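Long-range contact in galactose-1-phosphate uridylyltransferase (Pyrobaculum aerophilum str. IM2, PDB 6K9Z), which probably transfers uridylyl groups between UDP-glucose and hexose 1-phosphates, as its family does, and binds zinc, iron and UDP: residues A[152-164]-A[252-266]. The protein carries 1 engineered substitution. Sequence-based numbering, arbitrary orientation.
Sequences RVRAELQASYEWY and HQAPLPRPTQYYHLH. With FE (Fe (III) ion), chain E; ZN (zinc ion), chain D.
The ring of Y263 takes CD2 of L157 on one face, off centre toward the rim and 3.4 Å from Y263 CG, while OE1 of E156 lies at its edge, near the ring plane. Y262 is flanked on both faces: the edge of the Y161 ring points at one in a T-shaped stack, planes 81° apart, and CB of T260 covers the opposite one. CG of Y262, set between its backbone N and carbonyl carbon, brings the ring to Y161. CB of Y262 packs against CB of Y164, at 3.5 Å. L157 is forked between two partners, since its other methyl, CD1, reaches CG of the P255 ring, 3.6 Å away.

The fold is the half-barrel built from two HIT-type halves, and here helix 151-167 lies against the loop joining the antiparallel strands 247-252 and 266-271. A ferric site ties the two together: E156 chelates the iron through both oxygens, OE1 2.2 Å from the iron, and H252 ND1, H266 NE2, a water and E268 complete it. The carboxylate stands nearly perpendicular to the H252 ring, at 87°. In the second shell, Y263 OH donates to E156 OE1 over 2.6 Å, meeting it on the anti side and 33° out of the carboxylate plane. A phenylalanine in place of Y263 would probably leave E156 OE1 without its donor and the carboxylate less firmly oriented on the iron. H252 NE2, turned away from the metal, bonds to the backbone oxygen of G288 of the second subunit, which probably helps to fix the rotation of this iron ligand. Farther along the helix, one water donates to both S160 O and Y262 O, at 2.7 Å from the latter, bridging the two backbones.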
ATOM      1  N   ARG A 152       3.407   9.253   2.953  1.00 17.29           N
ATOM      2  CA  ARG A 152       2.825   9.531   1.617  1.00 17.65           C
ATOM      3  C   ARG A 152       2.584  11.039   1.487  1.00 16.43           C
ATOM      4  O   ARG A 152       2.867  11.616   0.451  1.00 16.47           O
ATOM      5  CB  ARG A 152       1.532   8.749   1.403  1.00 18.28           C
ATOM      6  CG  ARG A 152       0.832   9.096   0.086  1.00 20.28           C
ATOM      7  CD  ARG A 152      -0.324   8.199  -0.365  1.00 21.81           C
ATOM      8  NE  ARG A 152       0.279   6.945  -0.660  1.00 23.56           N
ATOM      9  CZ  ARG A 152       0.894   6.660  -1.777  1.00 24.84           C
ATOM     10  NH1 ARG A 152       0.872   7.493  -2.784  1.00 25.36           N
ATOM     11  NH2 ARG A 152       1.476   5.483  -1.910  1.00 27.78           N
ATOM     12  N   VAL A 153       2.155  11.663   2.583  1.00 17.39           N
ATOM     13  CA  VAL A 153       1.910  13.131   2.585  1.00 16.35           C
ATOM     14  C   VAL A 153       3.249  13.854   2.559  1.00 16.67           C
ATOM     15  O   VAL A 153       3.340  14.822   1.801  1.00 15.58           O
ATOM     16  CB  VAL A 153       1.007  13.579   3.753  1.00 16.79           C
ATOM     17  CG1 VAL A 153       0.861  15.114   3.759  1.00 16.37           C
ATOM     18  CG2 VAL A 153      -0.350  12.862   3.653  1.00 16.90           C
ATOM     19  N   ARG A 154       4.277  13.362   3.255  1.00 18.08           N
ATOM     20  CA  ARG A 154       5.623  13.967   3.191  1.00 19.55           C
ATOM     21  C   ARG A 154       6.075  13.993   1.727  1.00 18.90           C
ATOM     22  O   ARG A 154       6.657  15.005   1.322  1.00 18.27           O
ATOM     23  CB  ARG A 154       6.655  13.221   4.028  1.00 23.14           C
ATOM     24  CG  ARG A 154       8.050  13.851   4.032  1.00 26.94           C
ATOM     25  CD  ARG A 154       8.999  13.154   4.995  1.00 32.16           C
ATOM     26  NE  ARG A 154       8.820  13.435   6.452  1.00 37.56           N
ATOM     27  CZ  ARG A 154       8.125  12.663   7.364  1.00 40.46           C
ATOM     28  NH1 ARG A 154       7.452  11.584   6.984  1.00 38.29           N
ATOM     29  NH2 ARG A 154       8.111  13.003   8.661  1.00 46.14           N
ATOM     30  N   ALA A 155       5.972  12.876   1.000  1.00 18.61           N
ATOM     31  CA  ALA A 155       6.422  12.793  -0.415  1.00 19.21           C
ATOM     32  C   ALA A 155       5.647  13.874  -1.210  1.00 17.98           C
ATOM     33  O   ALA A 155       6.274  14.635  -1.988  1.00 18.07           O
ATOM     34  CB  ALA A 155       6.178  11.411  -0.960  1.00 20.05           C
ATOM     35  N   GLU A 156       4.337  14.007  -0.961  1.00 16.46           N
ATOM     36  CA  GLU A 156       3.505  14.960  -1.739  1.00 16.05           C
ATOM     37  C   GLU A 156       3.948  16.393  -1.394  1.00 16.25           C
ATOM     38  O   GLU A 156       4.013  17.245  -2.318  1.00 15.97           O
ATOM     39  CB  GLU A 156       2.020  14.794  -1.466  1.00 15.64           C
ATOM     40  CG  GLU A 156       1.393  13.438  -1.800  1.00 15.84           C
ATOM     41  CD  GLU A 156      -0.115  13.422  -1.958  1.00 16.22           C
ATOM     42  OE1 GLU A 156      -0.776  14.489  -1.682  1.00 16.29           O
ATOM     43  OE2 GLU A 156      -0.663  12.374  -2.375  1.00 16.61           O
ATOM     44  N   LEU A 157       4.234  16.655  -0.129  1.00 16.51           N
ATOM     45  CA  LEU A 157       4.637  18.008   0.337  1.00 17.41           C
ATOM     46  C   LEU A 157       5.960  18.369  -0.325  1.00 18.57           C
ATOM     47  O   LEU A 157       6.137  19.514  -0.809  1.00 18.92           O
ATOM     48  CB  LEU A 157       4.756  17.983   1.850  1.00 17.95           C
ATOM     49  CG  LEU A 157       3.443  18.044   2.631  1.00 17.77           C
ATOM     50  CD1 LEU A 157       3.674  17.603   4.042  1.00 18.38           C
ATOM     51  CD2 LEU A 157       2.794  19.431   2.590  1.00 18.42           C
ATOM     52  N   GLN A 158       6.903  17.427  -0.352  1.00 19.28           N
ATOM     53  CA  GLN A 158       8.228  17.713  -0.905  1.00 21.30           C
ATOM     54  C   GLN A 158       8.061  17.991  -2.409  1.00 21.23           C
ATOM     55  O   GLN A 158       8.628  18.984  -2.897  1.00 21.59           O
ATOM     56  CB  GLN A 158       9.221  16.597  -0.565  1.00 23.87           C
ATOM     57  CG  GLN A 158      10.611  16.887  -1.105  1.00 27.22           C
ATOM     58  CD  GLN A 158      11.216  18.090  -0.409  1.00 30.23           C
ATOM     59  OE1 GLN A 158      10.958  18.347   0.777  1.00 33.01           O
ATOM     60  NE2 GLN A 158      12.053  18.847  -1.121  1.00 32.90           N
ATOM     61  N   ALA A 159       7.343  17.168  -3.169  1.00 20.14           N
ATOM     62  CA  ALA A 159       7.190  17.420  -4.619  1.00 21.03           C
ATOM     63  C   ALA A 159       6.474  18.765  -4.830  1.00 20.62           C
ATOM     64  O   ALA A 159       6.884  19.482  -5.765  1.00 22.31           O
ATOM     65  CB  ALA A 159       6.392  16.322  -5.289  1.00 20.92           C
ATOM     66  N   SER A 160       5.431  19.031  -4.048  1.00 19.59           N
ATOM     67  CA  SER A 160       4.596  20.253  -4.151  1.00 19.86           C
ATOM     68  C   SER A 160       5.465  21.498  -3.916  1.00 20.92           C
ATOM     69  O   SER A 160       5.394  22.481  -4.706  1.00 22.16           O
ATOM     70  CB  SER A 160       3.466  20.212  -3.214  1.00 18.63           C
ATOM     71  OG  SER A 160       2.551  19.192  -3.569  1.00 18.47           O
ATOM     72  N   TYR A 161       6.296  21.446  -2.890  1.00 21.53           N
ATOM     73  CA  TYR A 161       7.242  22.517  -2.514  1.00 23.42           C
ATOM     74  C   TYR A 161       8.230  22.769  -3.654  1.00 25.75           C
ATOM     75  O   TYR A 161       8.424  23.936  -4.102  1.00 26.24           O
ATOM     76  CB  TYR A 161       8.005  22.130  -1.246  1.00 23.83           C
ATOM     77  CG  TYR A 161       9.014  23.173  -0.860  1.00 25.97           C
ATOM     78  CD1 TYR A 161       8.594  24.367  -0.300  1.00 26.89           C
ATOM     79  CD2 TYR A 161      10.367  22.992  -1.061  1.00 27.23           C
ATOM     80  CE1 TYR A 161       9.498  25.363   0.045  1.00 28.51           C
ATOM     81  CE2 TYR A 161      11.280  23.983  -0.716  1.00 29.85           C
ATOM     82  CZ  TYR A 161      10.847  25.155  -0.130  1.00 30.09           C
ATOM     83  OH  TYR A 161      11.766  26.114   0.216  1.00 32.85           O
ATOM     84  N   GLU A 162       8.843  21.695  -4.155  1.00 26.60           N
ATOM     85  CA  GLU A 162       9.901  21.797  -5.199  1.00 29.92           C
ATOM     86  C   GLU A 162       9.285  22.423  -6.460  1.00 30.41           C
ATOM     87  O   GLU A 162       9.974  23.220  -7.126  1.00 32.06           O
ATOM     88  CB  GLU A 162      10.531  20.427  -5.500  1.00 31.43           C
ATOM     89  CG  GLU A 162      11.412  19.911  -4.370  1.00 32.99           C
ATOM     90  CD  GLU A 162      12.147  18.586  -4.605  1.00 35.79           C
ATOM     91  OE1 GLU A 162      12.305  18.163  -5.757  1.00 39.69           O
ATOM     92  OE2 GLU A 162      12.621  18.005  -3.618  1.00 37.59           O
ATOM     93  N   TRP A 163       8.070  22.011  -6.804  1.00 29.55           N
ATOM     94  CA  TRP A 163       7.347  22.528  -7.983  1.00 31.48           C
ATOM     95  C   TRP A 163       7.142  24.033  -7.812  1.00 32.10           C
ATOM     96  O   TRP A 163       7.425  24.778  -8.761  1.00 33.34           O
ATOM     97  CB  TRP A 163       6.003  21.844  -8.189  1.00 31.95           C
ATOM     98  CG  TRP A 163       5.168  22.643  -9.146  1.00 35.64           C
ATOM     99  CD1 TRP A 163       4.448  23.784  -8.890  1.00 37.37           C
ATOM    100  CD2 TRP A 163       4.992  22.376 -10.532  1.00 38.03           C
ATOM    101  NE1 TRP A 163       3.832  24.248 -10.025  1.00 38.52           N
ATOM    102  CE2 TRP A 163       4.160  23.404 -11.050  1.00 40.73           C
ATOM    103  CE3 TRP A 163       5.463  21.366 -11.367  1.00 39.70           C
ATOM    104  CZ2 TRP A 163       3.787  23.462 -12.383  1.00 42.22           C
ATOM    105  CZ3 TRP A 163       5.103  21.428 -12.684  1.00 43.27           C
ATOM    106  CH2 TRP A 163       4.271  22.452 -13.174  1.00 44.46           C
ATOM    107  N   TYR A 164       6.618  24.424  -6.643  1.00 30.39           N
ATOM    108  CA  TYR A 164       6.260  25.820  -6.270  1.00 31.37           C
ATOM    109  C   TYR A 164       7.503  26.715  -6.353  1.00 33.81           C
ATOM    110  O   TYR A 164       7.460  27.840  -6.954  1.00 35.24           O
ATOM    111  CB  TYR A 164       5.644  25.825  -4.867  1.00 29.96           C
ATOM    112  CG  TYR A 164       5.138  27.164  -4.421  1.00 31.77           C
ATOM    113  CD1 TYR A 164       3.846  27.565  -4.720  1.00 32.68           C
ATOM    114  CD2 TYR A 164       5.945  28.021  -3.711  1.00 34.17           C
ATOM    115  CE1 TYR A 164       3.379  28.808  -4.337  1.00 34.26           C
ATOM    116  CE2 TYR A 164       5.507  29.287  -3.351  1.00 36.67           C
ATOM    117  CZ  TYR A 164       4.210  29.670  -3.651  1.00 36.46           C
ATOM    118  OH  TYR A 164       3.755  30.905  -3.274  1.00 38.88           O
ATOM    119  N   HIS A 252      -5.656  14.506   2.686  1.00 13.12           N
ATOM    120  CA  HIS A 252      -4.260  14.965   2.492  1.00 12.92           C
ATOM    121  C   HIS A 252      -4.296  16.474   2.736  1.00 13.63           C
ATOM    122  O   HIS A 252      -4.886  17.178   1.906  1.00 15.07           O
ATOM    123  CB  HIS A 252      -3.807  14.601   1.086  1.00 12.83           C
ATOM    124  CG  HIS A 252      -3.464  13.164   0.948  1.00 12.83           C
ATOM    125  ND1 HIS A 252      -3.008  12.632  -0.249  1.00 13.49           N
ATOM    126  CD2 HIS A 252      -3.417  12.185   1.875  1.00 12.95           C
ATOM    127  CE1 HIS A 252      -2.733  11.349  -0.048  1.00 13.25           C
ATOM    128  NE2 HIS A 252      -2.976  11.016   1.230  1.00 12.93           N
ATOM    129  N   GLN A 253      -3.696  16.912   3.843  1.00 13.58           N
ATOM    130  CA  GLN A 253      -3.609  18.358   4.142  1.00 13.95           C
ATOM    131  C   GLN A 253      -2.190  18.680   4.595  1.00 14.06           C
ATOM    132  O   GLN A 253      -1.359  17.797   4.814  1.00 14.35           O
ATOM    133  CB  GLN A 253      -4.691  18.750   5.135  1.00 14.10           C
ATOM    134  CG  GLN A 253      -4.526  18.153   6.515  1.00 14.52           C
ATOM    135  CD  GLN A 253      -5.527  18.715   7.497  1.00 15.36           C
ATOM    136  OE1 GLN A 253      -5.845  19.892   7.456  1.00 15.94           O
ATOM    137  NE2 GLN A 253      -6.014  17.893   8.410  1.00 14.78           N
ATOM    138  N   ALA A 254      -1.920  19.944   4.788  1.00 14.35           N
ATOM    139  CA  ALA A 254      -0.659  20.383   5.385  1.00 14.65           C
ATOM    140  C   ALA A 254      -0.471  19.801   6.782  1.00 14.88           C
ATOM    141  O   ALA A 254      -1.400  19.568   7.576  1.00 14.60           O
ATOM    142  CB  ALA A 254      -0.611  21.878   5.461  1.00 15.37           C
ATOM    143  N   PRO A 255       0.807  19.706   7.183  1.00 15.33           N
ATOM    144  CA  PRO A 255       1.098  19.462   8.583  1.00 15.62           C
ATOM    145  C   PRO A 255       0.541  20.594   9.449  1.00 16.76           C
ATOM    146  O   PRO A 255       0.371  21.720   8.947  1.00 16.27           O
ATOM    147  CB  PRO A 255       2.605  19.397   8.681  1.00 16.26           C
ATOM    148  CG  PRO A 255       3.050  19.252   7.224  1.00 16.55           C
ATOM    149  CD  PRO A 255       2.015  19.997   6.383  1.00 15.87           C
ATOM    150  N   LEU A 256       0.381  20.306  10.741  1.00 17.11           N
ATOM    151  CA  LEU A 256       0.014  21.334  11.734  1.00 18.32           C
ATOM    152  C   LEU A 256       1.250  22.167  12.013  1.00 19.29           C
ATOM    153  O   LEU A 256       2.373  21.661  11.980  1.00 18.87           O
ATOM    154  CB  LEU A 256      -0.512  20.648  12.987  1.00 18.72           C
ATOM    155  CG  LEU A 256      -1.657  19.681  12.726  1.00 18.35           C
ATOM    156  CD1 LEU A 256      -2.258  19.229  14.036  1.00 18.90           C
ATOM    157  CD2 LEU A 256      -2.730  20.288  11.822  1.00 18.00           C
ATOM    158  N   PRO A 257       1.090  23.442  12.410  1.00 20.00           N
ATOM    159  CA  PRO A 257      -0.218  24.086  12.573  1.00 20.45           C
ATOM    160  C   PRO A 257      -0.507  25.177  11.534  1.00 21.27           C
ATOM    161  O   PRO A 257      -1.503  25.895  11.752  1.00 21.60           O
ATOM    162  CB  PRO A 257      -0.049  24.800  13.920  1.00 21.45           C
ATOM    163  CG  PRO A 257       1.389  25.244  13.858  1.00 21.86           C
ATOM    164  CD  PRO A 257       2.153  24.231  13.021  1.00 21.20           C
ATOM    165  N   ARG A 258       0.325  25.307  10.492  1.00 21.49           N
ATOM    166  CA  ARG A 258       0.260  26.537   9.643  1.00 23.77           C
ATOM    167  C   ARG A 258      -0.041  26.245   8.180  1.00 21.83           C
ATOM    168  O   ARG A 258       0.514  25.323   7.546  1.00 19.75           O
ATOM    169  CB  ARG A 258       1.467  27.453   9.831  1.00 27.97           C
ATOM    170  CG  ARG A 258       2.761  27.056   9.160  1.00 30.95           C
ATOM    171  CD  ARG A 258       3.879  28.033   9.550  1.00 34.58           C
ATOM    172  NE  ARG A 258       4.124  28.068  11.000  1.00 37.83           N
ATOM    173  CZ  ARG A 258       4.773  27.124  11.670  1.00 36.64           C
ATOM    174  NH1 ARG A 258       5.280  26.098  11.024  1.00 42.07           N
ATOM    175  NH2 ARG A 258       4.947  27.194  12.971  1.00 35.78           N
ATOM    176  N   PRO A 259      -0.952  27.060   7.609  1.00 20.92           N
ATOM    177  CA  PRO A 259      -1.199  27.040   6.183  1.00 20.46           C
ATOM    178  C   PRO A 259       0.100  27.068   5.357  1.00 20.69           C
ATOM    179  O   PRO A 259       1.108  27.709   5.754  1.00 20.29           O
ATOM    180  CB  PRO A 259      -2.072  28.259   5.932  1.00 21.20           C
ATOM    181  CG  PRO A 259      -2.811  28.457   7.247  1.00 21.60           C
ATOM    182  CD  PRO A 259      -1.831  28.002   8.309  1.00 22.10           C
ATOM    183  N   THR A 260       0.033  26.418   4.197  1.00 19.29           N
ATOM    184  CA  THR A 260       1.125  26.368   3.195  1.00 20.63           C
ATOM    185  C   THR A 260       0.662  26.943   1.855  1.00 20.57           C
ATOM    186  O   THR A 260      -0.344  26.512   1.379  1.00 20.20           O
ATOM    187  CB  THR A 260       1.580  24.945   2.907  1.00 19.74           C
ATOM    188  OG1 THR A 260       0.465  24.143   2.514  1.00 20.11           O
ATOM    189  CG2 THR A 260       2.187  24.321   4.139  1.00 20.19           C
ATOM    190  N   GLN A 261       1.497  27.774   1.231  1.00 21.54           N
ATOM    191  CA  GLN A 261       1.239  28.328  -0.121  1.00 22.69           C
ATOM    192  C   GLN A 261       1.385  27.223  -1.180  1.00 21.26           C
ATOM    193  O   GLN A 261       0.771  27.372  -2.235  1.00 20.67           O
ATOM    194  CB  GLN A 261       2.214  29.472  -0.401  1.00 25.37           C
ATOM    195  CG  GLN A 261       1.810  30.776   0.260  1.00 29.85           C
ATOM    196  CD  GLN A 261       2.853  31.850  -0.015  1.00 34.37           C
ATOM    197  OE1 GLN A 261       4.065  31.598   0.002  1.00 40.57           O
ATOM    198  NE2 GLN A 261       2.390  33.049  -0.327  1.00 37.85           N
ATOM    199  N   TYR A 262       2.162  26.169  -0.917  1.00 20.78           N
ATOM    200  CA  TYR A 262       2.667  25.229  -1.959  1.00 20.88           C
ATOM    201  C   TYR A 262       1.900  23.909  -1.917  1.00 19.66           C
ATOM    202  O   TYR A 262       2.021  23.098  -2.884  1.00 19.71           O
ATOM    203  CB  TYR A 262       4.154  24.922  -1.784  1.00 22.14           C
ATOM    204  CG  TYR A 262       4.554  24.450  -0.409  1.00 23.28           C
ATOM    205  CD1 TYR A 262       4.928  25.370   0.564  1.00 25.06           C
ATOM    206  CD2 TYR A 262       4.552  23.097  -0.081  1.00 24.04           C
ATOM    207  CE1 TYR A 262       5.292  24.970   1.834  1.00 26.54           C
ATOM    208  CE2 TYR A 262       4.890  22.689   1.200  1.00 25.80           C
ATOM    209  CZ  TYR A 262       5.264  23.624   2.142  1.00 26.77           C
ATOM    210  OH  TYR A 262       5.614  23.246   3.399  1.00 31.07           O
ATOM    211  N   TYR A 263       1.152  23.700  -0.842  1.00 18.28           N
ATOM    212  CA  TYR A 263       0.320  22.484  -0.722  1.00 16.75           C
ATOM    213  C   TYR A 263      -1.138  22.866  -0.545  1.00 16.53           C
ATOM    214  O   TYR A 263      -1.472  23.956  -0.092  1.00 17.03           O
ATOM    215  CB  TYR A 263       0.824  21.589   0.398  1.00 16.01           C
ATOM    216  CG  TYR A 263       0.303  20.162   0.346  1.00 15.46           C
ATOM    217  CD1 TYR A 263       0.713  19.295  -0.648  1.00 15.62           C
ATOM    218  CD2 TYR A 263      -0.492  19.636   1.359  1.00 15.49           C
ATOM    219  CE1 TYR A 263       0.345  17.955  -0.657  1.00 14.83           C
ATOM    220  CE2 TYR A 263      -0.914  18.304   1.335  1.00 14.92           C
ATOM    221  CZ  TYR A 263      -0.485  17.467   0.330  1.00 14.55           C
ATOM    222  OH  TYR A 263      -0.860  16.140   0.364  1.00 14.72           O
ATOM    223  N   HIS A 264      -1.980  22.014  -1.133  1.00 16.34           N
ATOM    224  CA  HIS A 264      -3.449  22.197  -1.257  1.00 15.87           C
ATOM    225  C   HIS A 264      -4.155  20.944  -0.725  1.00 15.15           C
ATOM    226  O   HIS A 264      -3.855  19.850  -1.229  1.00 14.23           O
ATOM    227  CB  HIS A 264      -3.720  22.424  -2.750  1.00 16.90           C
ATOM    228  CG  HIS A 264      -5.035  23.013  -3.128  1.00 16.53           C
ATOM    229  ND1 HIS A 264      -5.143  23.966  -4.115  1.00 17.46           N
ATOM    230  CD2 HIS A 264      -6.292  22.744  -2.724  1.00 15.84           C
ATOM    231  CE1 HIS A 264      -6.405  24.284  -4.284  1.00 17.31           C
ATOM    232  NE2 HIS A 264      -7.130  23.549  -3.445  1.00 16.72           N
ATOM    233  N   LEU A 265      -5.165  21.185   0.185  1.00 14.82           N
ATOM    234  CA  LEU A 265      -5.712  19.978   0.821  1.00 14.49           C
ATOM    235  C   LEU A 265      -6.595  19.266  -0.184  1.00 14.07           C
ATOM    236  O   LEU A 265      -7.171  19.922  -1.137  1.00 14.50           O
ATOM    237  CB  LEU A 265      -6.495  20.309   2.088  1.00 15.34           C
ATOM    238  CG  LEU A 265      -7.728  21.188   1.960  1.00 15.95           C
ATOM    239  CD1 LEU A 265      -8.972  20.464   1.485  1.00 16.27           C
ATOM    240  CD2 LEU A 265      -8.046  21.817   3.333  1.00 16.87           C
ATOM    241  N   HIS A 266      -6.858  18.015  -0.060  1.00 13.37           N
ATOM    242  CA  HIS A 266      -7.768  17.256  -0.961  1.00 12.74           C
ATOM    243  C   HIS A 266      -8.156  15.970  -0.237  1.00 12.75           C
ATOM    244  O   HIS A 266      -7.296  15.451   0.552  1.00 12.82           O
ATOM    245  CB  HIS A 266      -7.112  16.983  -2.323  1.00 12.94           C
ATOM    246  CG  HIS A 266      -5.701  16.469  -2.228  1.00 12.51           C
ATOM    247  ND1 HIS A 266      -4.607  17.301  -1.939  1.00 12.38           N
ATOM    248  CD2 HIS A 266      -5.189  15.239  -2.415  1.00 12.63           C
ATOM    249  CE1 HIS A 266      -3.497  16.571  -1.938  1.00 13.83           C
ATOM    250  NE2 HIS A 266      -3.801  15.330  -2.281  1.00 12.50           N
TER
HETATM  251 FE    FE E 403      -2.653  13.434  -2.312  1.00 14.53          FE
HETATM  252 ZN    ZN D 402      -3.375  25.409  -4.591  1.00 18.40          ZN
HETATM  253  O   HOH W   1       2.818  23.075  -5.495  1.00 21.74           O
HETATM  254  O   HOH W   2      -2.155  13.753  -4.468  1.00 15.61           O